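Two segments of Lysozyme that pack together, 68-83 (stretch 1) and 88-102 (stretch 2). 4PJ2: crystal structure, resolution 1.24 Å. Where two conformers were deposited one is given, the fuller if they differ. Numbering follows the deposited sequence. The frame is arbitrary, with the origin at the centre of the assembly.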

ATOM      1  N   CYS D  68       4.085  17.658   3.502  1.00 21.26           N
ATOM      2  CA  CYS D  68       3.635  16.297   3.707  1.00 20.62           C
ATOM      3  C   CYS D  68       4.768  15.316   3.405  1.00 19.70           C
ATOM      4  O   CYS D  68       5.026  14.409   4.193  1.00 19.42           O
ATOM      5  N   VAL D  69       5.465  15.509   2.289  1.00 20.05           N
ATOM      6  CA  VAL D  69       6.603  14.671   1.948  1.00 19.48           C
ATOM      7  C   VAL D  69       7.679  14.750   3.034  1.00 18.49           C
ATOM      8  O   VAL D  69       8.191  13.721   3.478  1.00 18.12           O
ATOM      9  N   GLN D  70       8.005  15.961   3.485  1.00 19.21           N
ATOM     10  CA  GLN D  70       8.969  16.126   4.572  1.00 19.28           C
ATOM     11  C   GLN D  70       8.551  15.348   5.825  1.00 18.15           C
ATOM     12  O   GLN D  70       9.377  14.666   6.447  1.00 18.23           O
ATOM     13  N   ASN D  71       7.286  15.470   6.214  1.00 17.53           N
ATOM     14  CA  ASN D  71       6.774  14.769   7.392  1.00 17.22           C
ATOM     15  C   ASN D  71       6.774  13.259   7.200  1.00 15.32           C
ATOM     16  O   ASN D  71       7.058  12.529   8.135  1.00 15.64           O
ATOM     17  N   TYR D  72       6.430  12.788   6.003  1.00 16.00           N
ATOM     18  CA  TYR D  72       6.443  11.368   5.692  1.00 14.49           C
ATOM     19  C   TYR D  72       7.845  10.782   5.836  1.00 13.72           C
ATOM     20  O   TYR D  72       8.028   9.718   6.437  1.00 13.96           O
ATOM     21  N   MET D  73       8.846  11.490   5.311  1.00 14.72           N
ATOM     22  CA  MET D  73      10.207  11.013   5.404  1.00 15.08           C
ATOM     23  C   MET D  73      10.702  11.061   6.851  1.00 15.49           C
ATOM     24  O   MET D  73      11.391  10.158   7.276  1.00 15.05           O
ATOM     25  N   LYS D  74      10.349  12.112   7.585  0.59 15.82           N
ATOM     26  CA  LYS D  74      10.696  12.204   9.008  0.59 16.67           C
ATOM     27  C   LYS D  74      10.124  11.023   9.789  0.59 15.54           C
ATOM     28  O   LYS D  74      10.783  10.470  10.667  0.59 16.65           O
ATOM     29  N   ARG D  75       8.902  10.635   9.459  1.00 15.03           N
ATOM     30  CA  ARG D  75       8.257   9.525  10.136  1.00 14.98           C
ATOM     31  C   ARG D  75       8.888   8.178   9.790  1.00 13.88           C
ATOM     32  O   ARG D  75       9.122   7.356  10.694  1.00 14.14           O
ATOM     33  N   TYR D  76       9.173   7.944   8.504  1.00 14.01           N
ATOM     34  CA  TYR D  76       9.472   6.592   8.041  1.00 13.90           C
ATOM     35  C   TYR D  76      10.907   6.301   7.611  1.00 13.77           C
ATOM     36  O   TYR D  76      11.363   5.170   7.732  1.00 14.90           O
ATOM     37  N   ALA D  77      11.602   7.272   7.022  1.00 14.23           N
ATOM     38  CA  ALA D  77      12.798   6.933   6.267  1.00 14.43           C
ATOM     39  C   ALA D  77      13.917   6.348   7.141  1.00 15.09           C
ATOM     40  O   ALA D  77      14.475   5.303   6.840  1.00 15.80           O
ATOM     41  N   LYS D  78      14.253   7.027   8.225  1.00 15.03           N
ATOM     42  CA  LYS D  78      15.329   6.549   9.081  1.00 15.07           C
ATOM     43  C   LYS D  78      15.065   5.129   9.553  1.00 14.82           C
ATOM     44  O   LYS D  78      15.933   4.265   9.502  1.00 14.84           O
ATOM     45  N   TRP D  79      13.841   4.906  10.002  1.00 15.61           N
ATOM     46  CA  TRP D  79      13.490   3.682  10.715  1.00 15.97           C
ATOM     47  C   TRP D  79      13.366   2.487   9.782  1.00 16.24           C
ATOM     48  O   TRP D  79      13.413   1.340  10.218  1.00 17.16           O
ATOM     49  N   ALA D  80      13.228   2.758   8.489  1.00 16.00           N
ATOM     50  CA  ALA D  80      13.221   1.707   7.474  1.00 16.40           C
ATOM     51  C   ALA D  80      14.647   1.299   7.075  1.00 17.00           C
ATOM     52  O   ALA D  80      14.818   0.356   6.300  1.00 19.48           O
ATOM     53  N   GLY D  81      15.660   2.010   7.569  1.00 16.98           N
ATOM     54  CA  GLY D  81      17.042   1.769   7.171  1.00 17.77           C
ATOM     55  C   GLY D  81      17.443   2.470   5.885  1.00 18.53           C
ATOM     56  O   GLY D  81      18.427   2.112   5.251  1.00 19.38           O
ATOM     57  N   CYS D  82      16.676   3.485   5.514  1.00 18.29           N
ATOM     58  CA  CYS D  82      16.950   4.194   4.271  0.76 18.74           C
ATOM     59  C   CYS D  82      18.128   5.119   4.397  1.00 18.63           C
ATOM     60  O   CYS D  82      18.360   5.714   5.439  1.00 18.91           O
ATOM     61  N   PRO D  83      18.890   5.244   3.296  1.00 19.03           N
ATOM     62  CA  PRO D  83      19.899   6.302   3.282  1.00 20.12           C
ATOM     63  C   PRO D  83      19.188   7.651   3.311  1.00 19.22           C
ATOM     64  O   PRO D  83      18.188   7.832   2.610  1.00 20.76           O
ATOM     65  N   GLY D  88      17.149   7.463  -1.072  1.00 21.33           N
ATOM     66  CA  GLY D  88      16.242   6.917  -0.080  1.00 20.10           C
ATOM     67  C   GLY D  88      14.874   7.569  -0.123  1.00 19.32           C
ATOM     68  O   GLY D  88      13.842   6.888  -0.191  1.00 19.29           O
ATOM     69  N   PHE D  89      14.854   8.895  -0.094  1.00 19.30           N
ATOM     70  CA  PHE D  89      13.592   9.620   0.008  1.00 18.76           C
ATOM     71  C   PHE D  89      12.718   9.421  -1.231  1.00 18.70           C
ATOM     72  O   PHE D  89      11.508   9.271  -1.119  1.00 19.24           O
ATOM     73  N   ALA D  90      13.326   9.485  -2.420  1.00 19.25           N
ATOM     74  CA  ALA D  90      12.583   9.223  -3.654  1.00 19.98           C
ATOM     75  C   ALA D  90      11.948   7.834  -3.638  1.00 19.04           C
ATOM     76  O   ALA D  90      10.791   7.662  -4.050  1.00 20.12           O
ATOM     77  N   ARG D  91      12.721   6.837  -3.232  1.00 19.03           N
ATOM     78  CA  ARG D  91      12.217   5.465  -3.209  1.00 18.20           C
ATOM     79  C   ARG D  91      11.116   5.253  -2.142  1.00 17.32           C
ATOM     80  O   ARG D  91      10.192   4.493  -2.370  1.00 18.07           O
ATOM     81  N   GLU D  92      11.202   5.957  -1.013  1.00 16.96           N
ATOM     82  CA  GLU D  92      10.103   5.971  -0.039  1.00 16.59           C
ATOM     83  C   GLU D  92       8.872   6.627  -0.628  1.00 16.71           C
ATOM     84  O   GLU D  92       7.762   6.174  -0.458  1.00 17.10           O
ATOM     85  N   HIS D  93       9.094   7.717  -1.346  1.00 16.91           N
ATOM     86  CA  HIS D  93       7.968   8.411  -1.910  1.00 17.74           C
ATOM     87  C   HIS D  93       7.202   7.547  -2.909  1.00 16.97           C
ATOM     88  O   HIS D  93       5.985   7.531  -2.900  1.00 17.79           O
ATOM     89  N   ASN D  94       7.947   6.805  -3.719  1.00 16.99           N
ATOM     90  CA  ASN D  94       7.357   5.952  -4.745  1.00 16.98           C
ATOM     91  C   ASN D  94       6.816   4.643  -4.181  1.00 17.38           C
ATOM     92  O   ASN D  94       5.829   4.123  -4.679  1.00 17.83           O
ATOM     93  N   GLY D  95       7.474   4.134  -3.134  1.00 16.67           N
ATOM     94  CA  GLY D  95       7.204   2.789  -2.654  1.00 15.48           C
ATOM     95  C   GLY D  95       6.633   2.630  -1.263  1.00 15.83           C
ATOM     96  O   GLY D  95       6.412   1.501  -0.854  1.00 16.66           O
ATOM     97  N   GLY D  96       6.394   3.725  -0.542  1.00 14.85           N
ATOM     98  CA  GLY D  96       5.881   3.632   0.825  1.00 14.30           C
ATOM     99  C   GLY D  96       6.972   3.513   1.873  1.00 14.21           C
ATOM    100  O   GLY D  96       8.141   3.734   1.584  1.00 15.10           O
ATOM    101  N   PRO D  97       6.598   3.166   3.119  1.00 14.08           N
ATOM    102  CA  PRO D  97       7.536   3.229   4.244  1.00 15.02           C
ATOM    103  C   PRO D  97       8.786   2.390   4.094  1.00 15.56           C
ATOM    104  O   PRO D  97       9.777   2.736   4.727  1.00 17.12           O
ATOM    105  N   ARG D  98       8.754   1.322   3.306  1.00 16.32           N
ATOM    106  CA  ARG D  98       9.931   0.501   3.051  0.50 17.67           C
ATOM    107  C   ARG D  98      10.331   0.539   1.577  1.00 16.61           C
ATOM    108  O   ARG D  98      11.055  -0.335   1.108  1.00 18.25           O
ATOM    109  N   GLY D  99       9.871   1.553   0.849  1.00 15.59           N
ATOM    110  CA  GLY D  99      10.165   1.666  -0.574  1.00 16.44           C
ATOM    111  C   GLY D  99      11.645   1.599  -0.896  1.00 17.44           C
ATOM    112  O   GLY D  99      12.050   1.022  -1.907  1.00 18.17           O
ATOM    113  N   CYS D 100      12.472   2.192  -0.048  1.00 17.81           N
ATOM    114  CA  CYS D 100      13.910   2.197  -0.261  1.00 19.11           C
ATOM    115  C   CYS D 100      14.543   0.806  -0.156  1.00 20.42           C
ATOM    116  O   CYS D 100      15.713   0.635  -0.481  1.00 21.70           O
ATOM    117  N   LYS D 101      13.771  -0.184   0.288  1.00 20.95           N
ATOM    118  CA  LYS D 101      14.254  -1.565   0.375  1.00 22.71           C
ATOM    119  C   LYS D 101      13.607  -2.500  -0.645  1.00 23.91           C
ATOM    120  O   LYS D 101      13.870  -3.698  -0.629  1.00 26.20           O
ATOM    121  N   LYS D 102      12.764  -1.962  -1.520  1.00 22.88           N
ATOM    122  CA  LYS D 102      12.007  -2.781  -2.470  1.00 24.00           C
ATOM    123  C   LYS D 102      12.479  -2.572  -3.889  1.00 23.88           C
ATOM    124  O   LYS D 102      12.704  -1.447  -4.324  1.00 23.59           O
TER

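What does the start of stretch 2 offer to stretch 1? Gly88 comes so near that its CA makes a C-H...O contact with Pro83 O at 3.4 Å; a CB here would point toward stretch 1 and clash with that oxygen. Phe89 leaves its backbone sideways (chi1 m), and its ring reaches both Met73, whose CG lies 3.6 Å from Phe89 CD2, and Ala77, whose CB sits at the ring edge, 3.8 Å from Phe89 CE2. Met73, m at chi1 and chi2, points toward stretch 2 and also brings its CE within 3.3 Å of Phe89 O.

How is the buried acid of Glu92 accommodated? Its side chain (chi1 and chi2 both m) points toward stretch 1, with Met73 SD 3.5 Å from Glu92 CB and Cys82 SG 3.2 Å from Glu92 CD. The carboxyl group also finds partners in its own stretch: Cys100 N donates to Glu92 OE2 at 3.0 Å, and Glu92 OE1 lies 2.6 Å from Pro97 O. The next residue, His93 (chi1 t), meets Val69, CE1 to CG2 at 3.8 Å, and has Met73 CE at its ring edge.

What fills the bend after the helix? Pro97 sets its CB and CG over one face of the Tyr76 ring (chi1 m), with Pro97 CG 3.6 Å from the ring centroid in a CH-pi contact. Tyr72 (chi1 t) places its OH 3.3 Å from Pro97 CD, and Ala80 CB packs 3.1 Å from Pro97 O.

What fastens the far end? Cys100 (p) and Cys82 (m) point toward one another's stretches and form a disulfide, SG to SG 2.0 Å, a covalent tie beside Glu92. Lys101 starts sideways, but its end approaches stretch 1, where Lys101 NZ donates a hydrogen bond to Gly81 O at 3.0 Å.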

ATOM      1  CB  CYS D  68       2.410  16.037   2.829  1.00 20.26           C
ATOM      2  SG  CYS D  68       1.696  14.383   3.022  1.00 20.06           S
ATOM      3  CB  VAL D  69       7.205  15.052   0.580  1.00 19.72           C
ATOM      4  CG1 VAL D  69       8.438  14.219   0.287  1.00 19.20           C
ATOM      5  CG2 VAL D  69       6.176  14.870  -0.518  1.00 20.23           C
ATOM      6  CB  GLN D  70       9.151  17.606   4.925  1.00 20.34           C
ATOM      7  CG  GLN D  70       9.831  18.437   3.851  1.00 20.40           C
ATOM      8  CD  GLN D  70      11.332  18.214   3.769  1.00 20.38           C
ATOM      9  OE1 GLN D  70      11.861  17.229   4.271  1.00 20.70           O
ATOM     10  NE2 GLN D  70      12.025  19.145   3.134  1.00 22.29           N
ATOM     11  CB  ASN D  71       5.352  15.194   7.747  1.00 19.59           C
ATOM     12  CG  ASN D  71       5.264  16.603   8.270  1.00 22.49           C
ATOM     13  OD1 ASN D  71       6.268  17.222   8.609  1.00 22.71           O
ATOM     14  ND2 ASN D  71       4.050  17.110   8.370  1.00 23.91           N
ATOM     15  CB  TYR D  72       5.931  11.153   4.278  1.00 15.33           C
ATOM     16  CG  TYR D  72       5.454   9.749   3.992  1.00 14.82           C
ATOM     17  CD1 TYR D  72       6.278   8.810   3.385  1.00 15.59           C
ATOM     18  CD2 TYR D  72       4.153   9.369   4.293  1.00 15.31           C
ATOM     19  CE1 TYR D  72       5.817   7.529   3.092  1.00 16.12           C
ATOM     20  CE2 TYR D  72       3.693   8.086   4.012  1.00 15.66           C
ATOM     21  CZ  TYR D  72       4.524   7.169   3.417  1.00 16.15           C
ATOM     22  OH  TYR D  72       4.046   5.904   3.116  1.00 17.16           O
ATOM     23  CB  MET D  73      11.138  11.808   4.458  1.00 15.15           C
ATOM     24  CG  MET D  73      10.756  11.718   2.974  1.00 16.64           C
ATOM     25  SD  MET D  73      10.427  10.029   2.464  1.00 16.28           S
ATOM     26  CE  MET D  73       9.292  10.349   1.112  1.00 17.26           C
ATOM     27  CB  LYS D  74      10.178  13.519   9.581  0.59 17.87           C
ATOM     28  CG  LYS D  74      10.498  13.755  11.043  0.59 20.53           C
ATOM     29  CD  LYS D  74      10.108  15.169  11.465  0.59 24.03           C
ATOM     30  CE  LYS D  74      10.160  15.363  12.979  0.59 26.15           C
ATOM     31  NZ  LYS D  74       9.718  16.731  13.382  0.59 27.98           N
ATOM     32  CB  ARG D  75       6.767   9.500   9.802  1.00 15.06           C
ATOM     33  CG  ARG D  75       6.025   8.324  10.412  1.00 14.60           C
ATOM     34  CD  ARG D  75       4.533   8.488  10.274  1.00 15.53           C
ATOM     35  NE  ARG D  75       3.850   7.443  11.025  1.00 15.14           N
ATOM     36  CZ  ARG D  75       2.583   7.508  11.409  1.00 15.95           C
ATOM     37  NH1 ARG D  75       1.845   8.553  11.059  1.00 17.28           N
ATOM     38  NH2 ARG D  75       2.056   6.529  12.140  1.00 15.66           N
ATOM     39  CB  TYR D  76       8.542   6.218   6.897  1.00 13.76           C
ATOM     40  CG  TYR D  76       7.119   5.966   7.292  1.00 13.94           C
ATOM     41  CD1 TYR D  76       6.805   4.989   8.221  1.00 13.98           C
ATOM     42  CD2 TYR D  76       6.082   6.680   6.703  1.00 14.14           C
ATOM     43  CE1 TYR D  76       5.495   4.716   8.535  1.00 13.90           C
ATOM     44  CE2 TYR D  76       4.764   6.406   7.028  1.00 14.11           C
ATOM     45  CZ  TYR D  76       4.487   5.425   7.950  1.00 14.52           C
ATOM     46  OH  TYR D  76       3.202   5.067   8.310  1.00 15.54           O
ATOM     47  CB  ALA D  77      13.294   8.151   5.503  1.00 15.10           C
ATOM     48  CB  LYS D  78      15.482   7.456  10.296  1.00 16.00           C
ATOM     49  CG  LYS D  78      16.555   6.984  11.240  1.00 15.88           C
ATOM     50  CD  LYS D  78      16.755   7.972  12.389  1.00 16.79           C
ATOM     51  CE  LYS D  78      17.937   7.616  13.273  1.00 18.47           C
ATOM     52  NZ  LYS D  78      19.233   7.800  12.536  1.00 18.96           N
ATOM     53  CB  TRP D  79      12.209   3.924  11.518  1.00 16.38           C
ATOM     54  CG  TRP D  79      12.370   5.180  12.330  1.00 17.78           C
ATOM     55  CD1 TRP D  79      11.749   6.372  12.137  1.00 19.84           C
ATOM     56  CD2 TRP D  79      13.257   5.365  13.422  1.00 17.40           C
ATOM     57  NE1 TRP D  79      12.196   7.295  13.045  1.00 21.65           N
ATOM     58  CE2 TRP D  79      13.120   6.696  13.854  1.00 18.97           C
ATOM     59  CE3 TRP D  79      14.162   4.534  14.079  1.00 18.49           C
ATOM     60  CZ2 TRP D  79      13.852   7.212  14.920  1.00 19.51           C
ATOM     61  CZ3 TRP D  79      14.892   5.052  15.117  1.00 19.90           C
ATOM     62  CH2 TRP D  79      14.731   6.374  15.531  1.00 19.54           C
ATOM     63  CB  ALA D  80      12.462   2.176   6.241  1.00 17.57           C
ATOM     64  CB  CYS D  82      15.775   5.053   3.822  0.76 18.24           C
ATOM     65  SG  CYS D  82      14.246   4.189   3.586  0.76 18.04           S
ATOM     66  CB  PRO D  83      20.646   6.067   1.967  1.00 20.54           C
ATOM     67  CG  PRO D  83      19.773   5.247   1.156  1.00 21.55           C
ATOM     68  CD  PRO D  83      18.866   4.475   2.040  1.00 20.63           C
ATOM     69  CB  PHE D  89      13.819  11.112   0.240  1.00 18.73           C
ATOM     70  CG  PHE D  89      14.591  11.440   1.508  1.00 18.76           C
ATOM     71  CD1 PHE D  89      15.633  12.360   1.469  1.00 18.65           C
ATOM     72  CD2 PHE D  89      14.258  10.867   2.737  1.00 18.67           C
ATOM     73  CE1 PHE D  89      16.343  12.681   2.622  1.00 18.90           C
ATOM     74  CE2 PHE D  89      14.978  11.199   3.904  1.00 18.42           C
ATOM     75  CZ  PHE D  89      16.010  12.104   3.834  1.00 18.88           C
ATOM     76  CB  ALA D  90      13.508   9.399  -4.883  1.00 20.58           C
ATOM     77  CB  ARG D  91      13.359   4.451  -3.073  1.00 19.10           C
ATOM     78  CG  ARG D  91      14.282   4.436  -4.305  1.00 20.27           C
ATOM     79  CD  ARG D  91      15.435   3.453  -4.187  1.00 21.86           C
ATOM     80  NE  ARG D  91      14.997   2.063  -4.115  1.00 22.05           N
ATOM     81  CZ  ARG D  91      15.775   1.044  -3.766  1.00 24.01           C
ATOM     82  NH1 ARG D  91      17.051   1.246  -3.441  1.00 25.22           N
ATOM     83  NH2 ARG D  91      15.264  -0.179  -3.713  1.00 24.00           N
ATOM     84  CB  GLU D  92      10.508   6.750   1.219  1.00 16.77           C
ATOM     85  CG  GLU D  92      11.633   6.125   2.024  1.00 16.97           C
ATOM     86  CD  GLU D  92      11.203   4.891   2.732  1.00 16.69           C
ATOM     87  OE1 GLU D  92      10.755   5.028   3.898  1.00 16.95           O
ATOM     88  OE2 GLU D  92      11.349   3.800   2.169  1.00 16.91           O
ATOM     89  CB  HIS D  93       8.413   9.684  -2.593  1.00 18.21           C
ATOM     90  CG  HIS D  93       7.258  10.526  -2.963  1.00 19.39           C
ATOM     91  ND1 HIS D  93       6.488  11.166  -2.020  1.00 19.18           N
ATOM     92  CD2 HIS D  93       6.669  10.772  -4.160  1.00 19.62           C
ATOM     93  CE1 HIS D  93       5.494  11.793  -2.616  1.00 21.23           C
ATOM     94  NE2 HIS D  93       5.582  11.569  -3.916  1.00 20.14           N
ATOM     95  CB  ASN D  94       8.423   5.661  -5.809  1.00 17.97           C
ATOM     96  CG  ASN D  94       7.884   4.850  -6.974  1.00 18.93           C
ATOM     97  OD1 ASN D  94       8.420   3.799  -7.303  1.00 19.49           O
ATOM     98  ND2 ASN D  94       6.817   5.327  -7.576  1.00 19.91           N
ATOM     99  CB  PRO D  97       6.688   2.733   5.411  1.00 15.08           C
ATOM    100  CG  PRO D  97       5.332   3.191   5.056  1.00 14.31           C
ATOM    101  CD  PRO D  97       5.230   2.886   3.582  1.00 14.39           C
ATOM    102  CB  ARG D  98       9.673  -0.946   3.463  0.50 20.49           C
ATOM    103  CG  ARG D  98       9.406  -1.123   4.944  0.50 23.51           C
ATOM    104  CD  ARG D  98       9.595  -2.567   5.372  0.50 25.88           C
ATOM    105  NE  ARG D  98      10.991  -3.012   5.274  0.50 27.87           N
ATOM    106  CZ  ARG D  98      11.476  -3.818   4.326  0.50 28.88           C
ATOM    107  NH1 ARG D  98      10.695  -4.292   3.363  0.50 29.04           N
ATOM    108  NH2 ARG D  98      12.760  -4.154   4.344  0.50 29.23           N
ATOM    109  CB  CYS D 100      14.574   3.157   0.728  1.00 19.53           C
ATOM    110  SG  CYS D 100      14.601   2.553   2.414  1.00 20.41           S
ATOM    111  CB  LYS D 101      14.014  -2.115   1.779  1.00 23.63           C
ATOM    112  CG  LYS D 101      14.682  -1.316   2.881  1.00 24.33           C
ATOM    113  CD  LYS D 101      16.183  -1.246   2.693  1.00 25.86           C
ATOM    114  CE  LYS D 101      16.837  -0.523   3.849  1.00 27.00           C
ATOM    115  NZ  LYS D 101      18.293  -0.342   3.613  1.00 28.86           N
ATOM    116  CB  LYS D 102      10.528  -2.466  -2.329  1.00 25.52           C
ATOM    117  CG  LYS D 102      10.051  -2.918  -0.977  1.00 28.20           C
ATOM    118  CD  LYS D 102       8.630  -2.605  -0.696  1.00 30.95           C
ATOM    119  CE  LYS D 102       8.272  -3.217   0.642  1.00 31.25           C
ATOM    120  NZ  LYS D 102       8.202  -4.710   0.586  1.00 31.84           N
TER